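Long-range contacts in vitamin B12-binding protein (Vibrio cholerae O395, PDB 5YSC), which binds vitamin B12 in the periplasm and probably delivers it to the BtuC subunits of the BtuCDF ABC transporter for import: residues E163-T168 and Y195-I200; N186-S191 and E201-K206. All blocks are in the same frame, centred on the assembly; numbering follows the deposited sequence.

Contact 1. Residues E163-T168 and Y195-I200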
ATOM      1  N   GLU A 163      10.067  11.566  -8.243  1.00 33.34           N
ATOM      2  CA  GLU A 163      11.348  12.014  -8.796  1.00 33.85           C
ATOM      3  C   GLU A 163      11.807  13.325  -8.148  1.00 34.38           C
ATOM      4  O   GLU A 163      13.018  13.504  -7.929  1.00 34.84           O
ATOM      5  CB  GLU A 163      11.259  12.137 -10.331  1.00 35.58           C
ATOM      6  CG  GLU A 163      11.509  10.796 -11.086  1.00 35.94           C
ATOM      7  CD  GLU A 163      11.557  10.911 -12.611  1.00 36.95           C
ATOM      8  OE1 GLU A 163      11.167  11.960 -13.167  1.00 38.51           O
ATOM      9  OE2 GLU A 163      11.970   9.924 -13.264  1.00 33.22           O
ATOM     10  N   LYS A 164      10.872  14.216  -7.808  1.00 43.12           N
ATOM     11  CA  LYS A 164      11.178  15.503  -7.169  1.00 47.37           C
ATOM     12  C   LYS A 164      10.295  15.736  -5.945  1.00 49.76           C
ATOM     13  O   LYS A 164       9.076  15.944  -6.098  1.00 51.25           O
ATOM     14  CB  LYS A 164      10.989  16.673  -8.131  1.00 53.73           C
ATOM     15  CG  LYS A 164      11.573  16.486  -9.518  1.00 55.31           C
ATOM     16  CD  LYS A 164      11.046  17.554 -10.472  1.00 59.18           C
ATOM     17  CE  LYS A 164      11.360  17.224 -11.918  1.00 61.05           C
ATOM     18  NZ  LYS A 164      10.595  18.108 -12.854  1.00 65.36           N
ATOM     19  N   PRO A 165      10.838  15.697  -4.717  1.00 38.36           N
ATOM     20  CA  PRO A 165      12.182  15.215  -4.406  1.00 35.76           C
ATOM     21  C   PRO A 165      12.166  13.707  -4.522  1.00 31.40           C
ATOM     22  O   PRO A 165      11.090  13.141  -4.731  1.00 29.77           O
ATOM     23  CB  PRO A 165      12.407  15.689  -2.972  1.00 35.80           C
ATOM     24  CG  PRO A 165      11.027  15.712  -2.382  1.00 35.94           C
ATOM     25  CD  PRO A 165      10.106  16.103  -3.504  1.00 38.80           C
ATOM     26  N   ILE A 166      13.318  13.062  -4.410  1.00 30.77           N
ATOM     27  CA  ILE A 166      13.370  11.603  -4.381  1.00 28.21           C
ATOM     28  C   ILE A 166      13.027  11.154  -2.967  1.00 27.11           C
ATOM     29  O   ILE A 166      13.821  11.337  -2.044  1.00 28.45           O
ATOM     30  CB  ILE A 166      14.742  11.074  -4.807  1.00 27.32           C
ATOM     31  CG1 ILE A 166      15.163  11.685  -6.163  1.00 30.03           C
ATOM     32  CG2 ILE A 166      14.694   9.588  -4.934  1.00 25.09           C
ATOM     33  CD1 ILE A 166      16.645  11.463  -6.498  1.00 32.64           C
ATOM     34  N   ILE A 167      11.838  10.568  -2.796  1.00 25.15           N
ATOM     35  CA  ILE A 167      11.443   9.894  -1.563  1.00 20.32           C
ATOM     36  C   ILE A 167      11.408   8.401  -1.835  1.00 19.95           C
ATOM     37  O   ILE A 167      10.938   7.962  -2.892  1.00 19.25           O
ATOM     38  CB  ILE A 167      10.063  10.367  -1.059  1.00 22.56           C
ATOM     39  CG1 ILE A 167       9.987  11.884  -0.986  1.00 25.89           C
ATOM     40  CG2 ILE A 167       9.751   9.763   0.286  1.00 19.72           C
ATOM     41  CD1 ILE A 167      10.950  12.477  -0.049  1.00 28.82           C
ATOM     42  N   THR A 168      11.905   7.630  -0.885  1.00 20.44           N
ATOM     43  CA  THR A 168      11.932   6.183  -1.002  1.00 22.70           C
ATOM     44  C   THR A 168      11.424   5.622   0.320  1.00 19.92           C
ATOM     45  O   THR A 168      10.852   6.338   1.152  1.00 20.26           O
ATOM     46  CB  THR A 168      13.344   5.689  -1.387  1.00 22.08           C
ATOM     47  OG1 THR A 168      13.306   4.290  -1.720  1.00 21.21           O
ATOM     48  CG2 THR A 168      14.356   5.867  -0.246  1.00 23.20           C
ATOM     49  N   TYR A 195      10.566   6.778   5.482  1.00 22.44           N
ATOM     50  CA  TYR A 195      10.412   7.225   4.103  1.00 20.90           C
ATOM     51  C   TYR A 195      11.394   8.352   3.845  1.00 22.55           C
ATOM     52  O   TYR A 195      11.004   9.521   3.720  1.00 24.26           O
ATOM     53  CB  TYR A 195       8.970   7.639   3.817  1.00 20.23           C
ATOM     54  CG  TYR A 195       8.083   6.440   4.001  1.00 18.92           C
ATOM     55  CD1 TYR A 195       7.922   5.510   2.980  1.00 15.94           C
ATOM     56  CD2 TYR A 195       7.459   6.209   5.204  1.00 22.14           C
ATOM     57  CE1 TYR A 195       7.162   4.361   3.174  1.00 14.86           C
ATOM     58  CE2 TYR A 195       6.698   5.072   5.421  1.00 17.98           C
ATOM     59  CZ  TYR A 195       6.539   4.148   4.393  1.00 17.78           C
ATOM     60  OH  TYR A 195       5.743   3.051   4.621  1.00 15.30           O
ATOM     61  N   PRO A 196      12.672   8.020   3.712  1.00 21.82           N
ATOM     62  CA  PRO A 196      13.696   9.055   3.593  1.00 24.04           C
ATOM     63  C   PRO A 196      13.694   9.753   2.256  1.00 24.71           C
ATOM     64  O   PRO A 196      13.417   9.167   1.206  1.00 22.19           O
ATOM     65  CB  PRO A 196      14.997   8.280   3.781  1.00 24.90           C
ATOM     66  CG  PRO A 196      14.685   6.918   3.374  1.00 22.74           C
ATOM     67  CD  PRO A 196      13.250   6.675   3.697  1.00 21.42           C
ATOM     68  N   GLN A 197      14.066  11.023   2.297  1.00 27.79           N
ATOM     69  CA  GLN A 197      14.414  11.758   1.104  1.00 29.09           C
ATOM     70  C   GLN A 197      15.883  11.454   0.825  1.00 31.12           C
ATOM     71  O   GLN A 197      16.701  11.471   1.735  1.00 34.40           O
ATOM     72  CB  GLN A 197      14.205  13.251   1.326  1.00 32.03           C
ATOM     73  CG  GLN A 197      14.333  14.082   0.078  1.00 36.04           C
ATOM     74  CD  GLN A 197      14.065  15.544   0.335  1.00 41.09           C
ATOM     75  OE1 GLN A 197      13.137  15.898   1.054  1.00 42.46           O
ATOM     76  NE2 GLN A 197      14.883  16.401  -0.252  1.00 46.51           N
ATOM     77  N   VAL A 198      16.205  11.153  -0.426  1.00 29.85           N
ATOM     78  CA  VAL A 198      17.556  10.755  -0.801  1.00 31.36           C
ATOM     79  C   VAL A 198      18.016  11.591  -1.990  1.00 31.55           C
ATOM     80  O   VAL A 198      17.215  12.034  -2.812  1.00 30.34           O
ATOM     81  CB  VAL A 198      17.651   9.245  -1.139  1.00 28.91           C
ATOM     82  CG1 VAL A 198      17.290   8.379   0.079  1.00 30.88           C
ATOM     83  CG2 VAL A 198      16.770   8.908  -2.372  1.00 23.17           C
ATOM     84  N   SER A 199      19.327  11.798  -2.082  1.00 31.13           N
ATOM     85  CA  SER A 199      19.915  12.546  -3.179  1.00 32.52           C
ATOM     86  C   SER A 199      20.244  11.621  -4.347  1.00 33.09           C
ATOM     87  O   SER A 199      20.407  10.409  -4.184  1.00 29.06           O
ATOM     88  CB  SER A 199      21.193  13.248  -2.710  1.00 34.54           C
ATOM     89  OG  SER A 199      22.244  12.304  -2.595  1.00 36.77           O
ATOM     90  N   ILE A 200      20.380  12.223  -5.534  1.00 38.58           N
ATOM     91  CA  ILE A 200      20.831  11.475  -6.705  1.00 35.36           C
ATOM     92  C   ILE A 200      22.098  10.708  -6.374  1.00 33.94           C
ATOM     93  O   ILE A 200      22.233   9.527  -6.702  1.00 32.82           O
ATOM     94  CB  ILE A 200      21.059  12.418  -7.900  1.00 39.80           C
ATOM     95  CG1 ILE A 200      19.727  12.795  -8.542  1.00 40.40           C
ATOM     96  CG2 ILE A 200      21.992  11.747  -8.932  1.00 39.22           C
ATOM     97  CD1 ILE A 200      19.838  13.642  -9.819  1.00 42.86           C
TER
HETATM   98  O   HOH W   1      16.211  14.215  -3.527  1.00 46.11           O
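Ile166-Ile167 and Gln197-Val198 form a short two-stranded antiparallel ladder in the lobe of the Fe/B12 periplasmic-binding fold that carries strand 155-159. Two backbone hydrogen bonds define it, one in each direction: Val198 N donates to Ile166 O at 2.9 Å (163° at the hydrogen), and Thr168 N donates to Pro196 O at 3.0 Å (162°). Between them lies the non-hydrogen-bonded pair Ile167-Gln197. At the Ile166-Val198 pair the pairing is loose: a water, placed rather close to Val198 O, appears to sit between that oxygen and Ile166 N. CA-H...O contacts supplement the ladder: Gln197 CA comes to 3.2 Å from Ile166 O, and Tyr195 CA to 3.1 Å from Thr168 O, an oxygen that also lies at the edge of the Tyr195 ring.

Apolar packing divides between two faces. On the Ile166-Val198 face, the side chains cross at about a right angle and are tight, with Ile166 CG2 to Val198 CG2 only 3.4 Å; Ile166 CD1 continues to Ile200 CG1 at 3.9 Å, at the start of the next helix. This face turns inward, where Ile166 and Thr168 touch Phe158 of strand 155-159. On the Ile167-Gln197 face, Ile167 CD1 meets Gln197 CB at 3.6 Å.

Polar ends mostly look outside the pair. Thr168 OG1 bonds to Tyr159 O and Tyr195 OH to Trp174 O, while the Tyr195 side chain touches cyanocobalamin. The Gln197 amide ends against Pro165, the two side chains crossing at about a right angle: with CG anti to the backbone N (chi1 -171°) and the chain extended beyond it, Gln197 CD rests 3.7 Å from Pro165 CB.

Contact 2. Residues N186-S191 and E201-K206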
ATOM      1  N   ASN A 186      15.967  -4.000  -0.331  1.00 19.41           N
ATOM      2  CA  ASN A 186      15.917  -2.552  -0.447  1.00 18.30           C
ATOM      3  C   ASN A 186      17.275  -1.938  -0.150  1.00 20.69           C
ATOM      4  O   ASN A 186      17.818  -2.160   0.931  1.00 21.15           O
ATOM      5  CB  ASN A 186      14.863  -2.019   0.525  1.00 18.51           C
ATOM      6  CG  ASN A 186      14.779  -0.526   0.542  1.00 18.25           C
ATOM      7  OD1 ASN A 186      15.254   0.160  -0.362  1.00 17.07           O
ATOM      8  ND2 ASN A 186      14.129  -0.001   1.568  1.00 15.94           N
ATOM      9  N   ILE A 187      17.805  -1.133  -1.079  1.00 21.58           N
ATOM     10  CA  ILE A 187      19.138  -0.535  -0.887  1.00 23.76           C
ATOM     11  C   ILE A 187      19.127   0.490   0.232  1.00 26.92           C
ATOM     12  O   ILE A 187      20.186   0.834   0.777  1.00 29.10           O
ATOM     13  CB  ILE A 187      19.678   0.137  -2.173  1.00 25.68           C
ATOM     14  CG1 ILE A 187      18.706   1.202  -2.713  1.00 25.08           C
ATOM     15  CG2 ILE A 187      20.002  -0.908  -3.238  1.00 25.82           C
ATOM     16  CD1 ILE A 187      19.335   2.142  -3.783  1.00 26.81           C
ATOM     17  N   PHE A 188      17.963   1.028   0.575  1.00 20.05           N
ATOM     18  CA  PHE A 188      17.866   2.034   1.622  1.00 22.17           C
ATOM     19  C   PHE A 188      17.217   1.480   2.886  1.00 21.37           C
ATOM     20  O   PHE A 188      16.724   2.246   3.717  1.00 22.39           O
ATOM     21  CB  PHE A 188      17.116   3.250   1.093  1.00 19.74           C
ATOM     22  CG  PHE A 188      17.937   4.109   0.164  1.00 22.44           C
ATOM     23  CD1 PHE A 188      18.974   4.886   0.675  1.00 23.70           C
ATOM     24  CD2 PHE A 188      17.686   4.147  -1.197  1.00 22.14           C
ATOM     25  CE1 PHE A 188      19.751   5.693  -0.163  1.00 26.62           C
ATOM     26  CE2 PHE A 188      18.447   4.946  -2.051  1.00 23.37           C
ATOM     27  CZ  PHE A 188      19.484   5.726  -1.538  1.00 26.73           C
ATOM     28  N   ALA A 189      17.264   0.167   3.070  1.00 20.95           N
ATOM     29  CA  ALA A 189      16.582  -0.454   4.192  1.00 19.56           C
ATOM     30  C   ALA A 189      17.031   0.163   5.507  1.00 22.92           C
ATOM     31  O   ALA A 189      16.211   0.463   6.379  1.00 21.93           O
ATOM     32  CB  ALA A 189      16.855  -1.952   4.204  1.00 23.67           C
ATOM     33  N   ASP A 190      18.340   0.352   5.657  1.00 24.28           N
ATOM     34  CA  ASP A 190      18.914   0.886   6.899  1.00 26.75           C
ATOM     35  C   ASP A 190      19.013   2.405   6.817  1.00 28.55           C
ATOM     36  O   ASP A 190      20.090   2.982   6.711  1.00 46.62           O
ATOM     37  CB  ASP A 190      20.287   0.275   7.156  1.00 37.37           C
ATOM     38  CG  ASP A 190      20.241  -1.229   7.263  1.00 45.83           C
ATOM     39  OD1 ASP A 190      19.194  -1.744   7.734  1.00 46.91           O
ATOM     40  OD2 ASP A 190      21.244  -1.886   6.868  1.00 51.46           O
ATOM     41  N   SER A 191      17.852   3.056   6.871  1.00 28.58           N
ATOM     42  CA  SER A 191      17.765   4.502   6.983  1.00 30.46           C
ATOM     43  C   SER A 191      17.187   4.883   8.342  1.00 32.08           C
ATOM     44  O   SER A 191      16.521   4.090   9.021  1.00 31.82           O
ATOM     45  CB  SER A 191      16.901   5.121   5.875  1.00 29.61           C
ATOM     46  OG  SER A 191      17.370   4.755   4.591  1.00 28.50           O
ATOM     47  N   GLU A 201      23.061  11.390  -5.747  1.00 35.59           N
ATOM     48  CA  GLU A 201      24.344  10.772  -5.418  1.00 37.32           C
ATOM     49  C   GLU A 201      24.155   9.541  -4.540  1.00 38.52           C
ATOM     50  O   GLU A 201      24.795   8.505  -4.757  1.00 37.28           O
ATOM     51  CB  GLU A 201      25.244  11.800  -4.715  1.00 45.05           C
ATOM     52  CG  GLU A 201      25.841  12.900  -5.608  1.00 56.37           C
ATOM     53  CD  GLU A 201      24.808  13.719  -6.372  1.00 62.26           C
ATOM     54  OE1 GLU A 201      25.080  14.062  -7.553  1.00 64.65           O
ATOM     55  OE2 GLU A 201      23.736  14.021  -5.794  1.00 62.06           O
ATOM     56  N   GLN A 202      23.271   9.644  -3.554  1.00 35.31           N
ATOM     57  CA  GLN A 202      22.988   8.524  -2.665  1.00 33.08           C
ATOM     58  C   GLN A 202      22.575   7.267  -3.430  1.00 31.22           C
ATOM     59  O   GLN A 202      23.058   6.179  -3.144  1.00 31.97           O
ATOM     60  CB  GLN A 202      21.913   8.902  -1.651  1.00 31.72           C
ATOM     61  CG  GLN A 202      22.417   9.773  -0.518  1.00 37.27           C
ATOM     62  CD  GLN A 202      21.312  10.207   0.419  1.00 40.78           C
ATOM     63  OE1 GLN A 202      20.608  11.179   0.156  1.00 41.86           O
ATOM     64  NE2 GLN A 202      21.157   9.491   1.519  1.00 43.21           N
ATOM     65  N   VAL A 203      21.673   7.420  -4.393  1.00 31.22           N
ATOM     66  CA  VAL A 203      21.287   6.295  -5.245  1.00 30.56           C
ATOM     67  C   VAL A 203      22.481   5.838  -6.070  1.00 30.45           C
ATOM     68  O   VAL A 203      22.803   4.646  -6.124  1.00 30.11           O
ATOM     69  CB  VAL A 203      20.112   6.677  -6.165  1.00 26.69           C
ATOM     70  CG1 VAL A 203      19.698   5.474  -7.030  1.00 24.64           C
ATOM     71  CG2 VAL A 203      18.924   7.217  -5.376  1.00 28.71           C
ATOM     72  N   LEU A 204      23.123   6.787  -6.764  1.00 27.98           N
ATOM     73  CA  LEU A 204      24.233   6.452  -7.649  1.00 30.77           C
ATOM     74  C   LEU A 204      25.274   5.631  -6.922  1.00 33.90           C
ATOM     75  O   LEU A 204      25.760   4.615  -7.433  1.00 32.08           O
ATOM     76  CB  LEU A 204      24.877   7.726  -8.207  1.00 38.91           C
ATOM     77  CG  LEU A 204      24.050   8.603  -9.153  1.00 35.34           C
ATOM     78  CD1 LEU A 204      24.878   9.781  -9.655  1.00 39.86           C
ATOM     79  CD2 LEU A 204      23.519   7.795 -10.303  1.00 29.77           C
ATOM     80  N   VAL A 205      25.615   6.056  -5.713  1.00 41.65           N
ATOM     81  CA  VAL A 205      26.621   5.355  -4.938  1.00 43.45           C
ATOM     82  C   VAL A 205      26.181   3.924  -4.697  1.00 44.25           C
ATOM     83  O   VAL A 205      26.979   2.992  -4.824  1.00 44.55           O
ATOM     84  CB  VAL A 205      26.880   6.134  -3.634  1.00 46.32           C
ATOM     85  CG1 VAL A 205      27.337   5.238  -2.506  1.00 49.15           C
ATOM     86  CG2 VAL A 205      27.895   7.238  -3.900  1.00 45.59           C
ATOM     87  N   LYS A 206      24.882   3.725  -4.431  1.00 40.87           N
ATOM     88  CA  LYS A 206      24.354   2.433  -3.994  1.00 37.67           C
ATOM     89  C   LYS A 206      24.290   1.392  -5.112  1.00 36.08           C
ATOM     90  O   LYS A 206      24.237   0.191  -4.825  1.00 34.35           O
ATOM     91  CB  LYS A 206      22.957   2.621  -3.406  1.00 37.68           C
ATOM     92  CG  LYS A 206      22.908   3.240  -2.006  1.00 40.06           C
ATOM     93  CD  LYS A 206      22.935   2.169  -0.929  1.00 39.27           C
ATOM     94  CE  LYS A 206      22.718   2.767   0.462  1.00 39.93           C
ATOM     95  NZ  LYS A 206      22.680   1.709   1.493  1.00 38.86           N
TER
HETATM   96  O   HOH W   2      20.488   2.961   3.641  1.00 39.20           O
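A chi1 of 56° sets Ile187 CG1 between its own backbone N and carbonyl carbon, and CD1 beyond it meets Lys206 CB at 3.7 Å. In Lys206, chi2 of -91° turns CD off the extended path, and CD passes 3.5 Å from Ile187 O; the two side chains slide past each other in opposite directions. The remaining lysine chain is extended and delivers NZ to Ile187 O, a 2.7 Å hydrogen bond with a C=O...N angle of 169°, nearly in line with the carbonyl. A charged amine donating to a buried residue's carbonyl would probably strengthen that bond; water 2 links NZ weakly to Asp190 O.

Phe188 adds a second patch of packing. Its rim atom CZ comes 3.9 Å from Gln202 C, with Val203 N also at the ring edge, and CE2 lies 4.1 Å from Val203 CG2. The backbone presenting both residues is a type I turn from Asn186 to Ala189, overlapped by an Asx turn in which Asn186 OD1 accepts from Phe188 N at 3.0 Å. Just after the turn, Ser191 OG donates to Phe188 O at 2.7 Å.

The turn following strand 184-186 thus packs on one flank of helix 200-206, while strand 155-159 joins the interface through Phe158, which touches both Ile187 and Val203.

In the fold
Contacts 1 and 2 have centres 10 Å apart and share a packed boundary. Phe188 of contact 2 touches both segments of contact 1: its CE1 is 3.7 Å from Val198 CG1, and its CD2 is 3.9 Å from Thr168 CG2. Val203 CG2 adds a 4.1 Å approach to Val198 CG2. Their segments alternate along the chain, and strand 197-198 runs through Ser199, the N-cap, straight into helix 200-206. That helix carries Glu201, predicted to matter for BtuC binding. Cyanocobalamin lies beside contact 1, about 3 Å from the Tyr195 side chain, whereas the Phe188 side chain is about 12 Å from it, so contact 2 is packing away from the ligand.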